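Local coordinates for protein SecB-like chaperone Rv1957 (Mycobacterium tuberculosis, PDB 5MTW) that acts as the chaperone of a toxin-antitoxin-chaperone system, binding the antitoxin HigA1, preventing its aggregation in vitro, and being required for neutralisation of the toxin HigB1, at residues A69-S75 with F106-F112. Numbering follows the deposited sequence.
Sequences AFVVRIS and FEFAALF
Arg73 and Glu107 meet diagonally across the two strands in a salt bridge, NH1 of Arg73 lying 2.8 Å from OE2 of Glu107. The oxygen offers its syn lone pair and sits close to the guanidinium plane, while the carboxylate is turned steeply, 78°, against that plane. Glu107 reaches over fully extended; Arg73 bends at chi3 (-82°), turning its guanidinium so that NH1 meets the oxygen; its CD also lies 3.2 Å from Glu107 OE2. Each charge has a second partner on a flanking strand: Arg73 NE pairs with Asp61, Glu107 OE1 with Arg35. The strands are the central pair of the four-stranded antiparallel sheet of the SecB-like fold, joined by backbone bonds at Phe70-Phe112, Val72-Ala110 and Ile74-Phe108. On the salt-bridge face, Val71 CG1 touches Ala109 CB and Val71 CG2 touches Leu111 CD1, each at 4.0 Å; these three residues also pack against the bound peptide. The other face looks to helix 125-154. There Phe70 takes the chi1 of 59° that lays its ring face over Phe112 CB, a CH-pi contact 3.8 Å from CB to the ring centroid. The two rings are nearly parallel but slid apart, so they barely overlap, and Val72 CG2 meets CE1 of Phe112 obliquely at 3.6 Å.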
loop_
_atom_site.group_PDB
_atom_site.type_symbol
_atom_site.label_atom_id
_atom_site.label_comp_id
_atom_site.label_asym_id
_atom_site.label_seq_id
_atom_site.Cartn_x
_atom_site.Cartn_y
_atom_site.Cartn_z
ATOM N N ALA A 69 29.022 0.562 0.880
ATOM C CA ALA A 69 27.543 0.607 0.957
ATOM C C ALA A 69 27.193 0.920 2.422
ATOM O O ALA A 69 27.911 0.518 3.334
ATOM C CB ALA A 69 26.900 -0.679 0.479
ATOM N N PHE A 70 26.101 1.671 2.618
ATOM C CA PHE A 70 25.553 1.865 3.943
ATOM C C PHE A 70 24.049 1.841 4.009
ATOM O O PHE A 70 23.345 2.111 3.032
ATOM C CB PHE A 70 26.070 3.138 4.577
ATOM C CG PHE A 70 25.775 4.386 3.806
ATOM C CD1 PHE A 70 26.535 4.746 2.743
ATOM C CD2 PHE A 70 24.720 5.210 4.181
ATOM C CE1 PHE A 70 26.279 5.920 2.008
ATOM C CE2 PHE A 70 24.469 6.390 3.481
ATOM C CZ PHE A 70 25.247 6.730 2.396
ATOM N N VAL A 71 23.565 1.606 5.216
ATOM C CA VAL A 71 22.117 1.550 5.431
ATOM C C VAL A 71 21.644 2.594 6.421
ATOM O O VAL A 71 22.164 2.674 7.526
ATOM C CB VAL A 71 21.739 0.169 6.015
ATOM C CG1 VAL A 71 20.215 0.086 6.303
ATOM C CG2 VAL A 71 22.114 -0.890 5.020
ATOM N N VAL A 72 20.664 3.384 6.030
ATOM C CA VAL A 72 19.977 4.330 6.931
ATOM C C VAL A 72 18.716 3.680 7.425
ATOM O O VAL A 72 17.885 3.185 6.601
ATOM C CB VAL A 72 19.623 5.671 6.241
ATOM C CG1 VAL A 72 18.870 6.592 7.223
ATOM C CG2 VAL A 72 20.923 6.302 5.788
ATOM N N ARG A 73 18.559 3.645 8.757
ATOM C CA ARG A 73 17.409 3.035 9.399
ATOM C C ARG A 73 16.685 4.104 10.216
ATOM O O ARG A 73 17.323 4.950 10.896
ATOM C CB ARG A 73 17.816 1.861 10.355
ATOM C CG ARG A 73 18.360 0.630 9.727
ATOM C CD ARG A 73 18.562 -0.488 10.762
ATOM N NE ARG A 73 19.823 -0.310 11.464
ATOM C CZ ARG A 73 19.953 0.000 12.761
ATOM N NH1 ARG A 73 18.883 0.122 13.553
ATOM N NH2 ARG A 73 21.188 0.182 13.257
ATOM N N ILE A 74 15.375 4.091 10.131
ATOM C CA ILE A 74 14.544 4.891 11.045
ATOM C C ILE A 74 13.553 3.977 11.744
ATOM O O ILE A 74 12.751 3.265 11.089
ATOM C CB ILE A 74 13.841 6.087 10.348
ATOM C CG1 ILE A 74 14.952 6.962 9.719
ATOM C CG2 ILE A 74 13.000 6.869 11.365
ATOM C CD1 ILE A 74 14.451 8.033 8.825
ATOM N N SER A 75 13.742 3.939 13.059
ATOM C CA SER A 75 12.856 3.249 14.027
ATOM C C SER A 75 11.728 4.211 14.452
ATOM O O SER A 75 11.990 5.403 14.667
ATOM C CB SER A 75 13.685 2.774 15.253
ATOM O OG SER A 75 12.867 2.043 16.130
ATOM N N PHE A 106 7.754 0.074 14.352
ATOM C CA PHE A 106 8.277 -0.445 13.124
ATOM C C PHE A 106 9.578 0.249 12.705
ATOM O O PHE A 106 9.877 1.368 13.144
ATOM C CB PHE A 106 7.174 -0.365 12.042
ATOM C CG PHE A 106 6.715 1.024 11.741
ATOM C CD1 PHE A 106 5.756 1.630 12.512
ATOM C CD2 PHE A 106 7.288 1.736 10.746
ATOM C CE1 PHE A 106 5.298 2.953 12.252
ATOM C CE2 PHE A 106 6.897 3.044 10.455
ATOM C CZ PHE A 106 5.877 3.659 11.206
ATOM N N GLU A 107 10.299 -0.343 11.760
ATOM C CA GLU A 107 11.515 0.268 11.313
ATOM C C GLU A 107 11.786 0.050 9.812
ATOM O O GLU A 107 11.570 -1.057 9.333
ATOM C CB GLU A 107 12.684 -0.385 12.068
ATOM C CG GLU A 107 14.005 0.288 11.827
ATOM C CD GLU A 107 15.142 -0.381 12.622
ATOM O OE1 GLU A 107 14.988 -1.510 13.086
ATOM O OE2 GLU A 107 16.188 0.281 12.819
ATOM N N PHE A 108 12.048 1.140 9.104
ATOM C CA PHE A 108 12.366 1.143 7.718
ATOM C C PHE A 108 13.892 1.281 7.517
ATOM O O PHE A 108 14.636 1.869 8.344
ATOM C CB PHE A 108 11.594 2.281 6.975
ATOM C CG PHE A 108 10.174 1.871 6.550
ATOM C CD1 PHE A 108 9.967 1.240 5.330
ATOM C CD2 PHE A 108 9.049 2.078 7.381
ATOM C CE1 PHE A 108 8.671 0.799 4.934
ATOM C CE2 PHE A 108 7.779 1.656 7.001
ATOM C CZ PHE A 108 7.582 1.089 5.748
ATOM N N ALA A 109 14.349 0.753 6.389
ATOM C CA ALA A 109 15.702 0.842 5.980
ATOM C C ALA A 109 15.829 1.273 4.560
ATOM O O ALA A 109 15.052 0.776 3.757
ATOM C CB ALA A 109 16.315 -0.514 6.015
ATOM N N ALA A 110 16.794 2.151 4.315
ATOM C CA ALA A 110 17.262 2.584 3.019
ATOM C C ALA A 110 18.785 2.220 2.760
ATOM O O ALA A 110 19.704 2.494 3.571
ATOM C CB ALA A 110 16.972 4.080 2.813
ATOM N N LEU A 111 19.014 1.618 1.606
ATOM C CA LEU A 111 20.336 1.093 1.187
ATOM C C LEU A 111 20.958 2.109 0.191
ATOM O O LEU A 111 20.295 2.518 -0.737
ATOM C CB LEU A 111 20.153 -0.224 0.462
ATOM C CG LEU A 111 21.439 -0.895 -0.116
ATOM C CD1 LEU A 111 22.459 -1.095 1.005
ATOM C CD2 LEU A 111 21.139 -2.203 -0.814
ATOM N N PHE A 112 22.181 2.546 0.457
ATOM C CA PHE A 112 22.872 3.444 -0.406
ATOM C C PHE A 112 24.225 2.841 -0.692
ATOM O O PHE A 112 24.784 2.089 0.139
ATOM C CB PHE A 112 23.178 4.770 0.268
ATOM C CG PHE A 112 21.973 5.538 0.684
ATOM C CD1 PHE A 112 21.334 5.215 1.855
ATOM C CD2 PHE A 112 21.493 6.589 -0.081
ATOM C CE1 PHE A 112 20.236 5.931 2.283
ATOM C CE2 PHE A 112 20.426 7.325 0.337
ATOM C CZ PHE A 112 19.745 6.971 1.517
#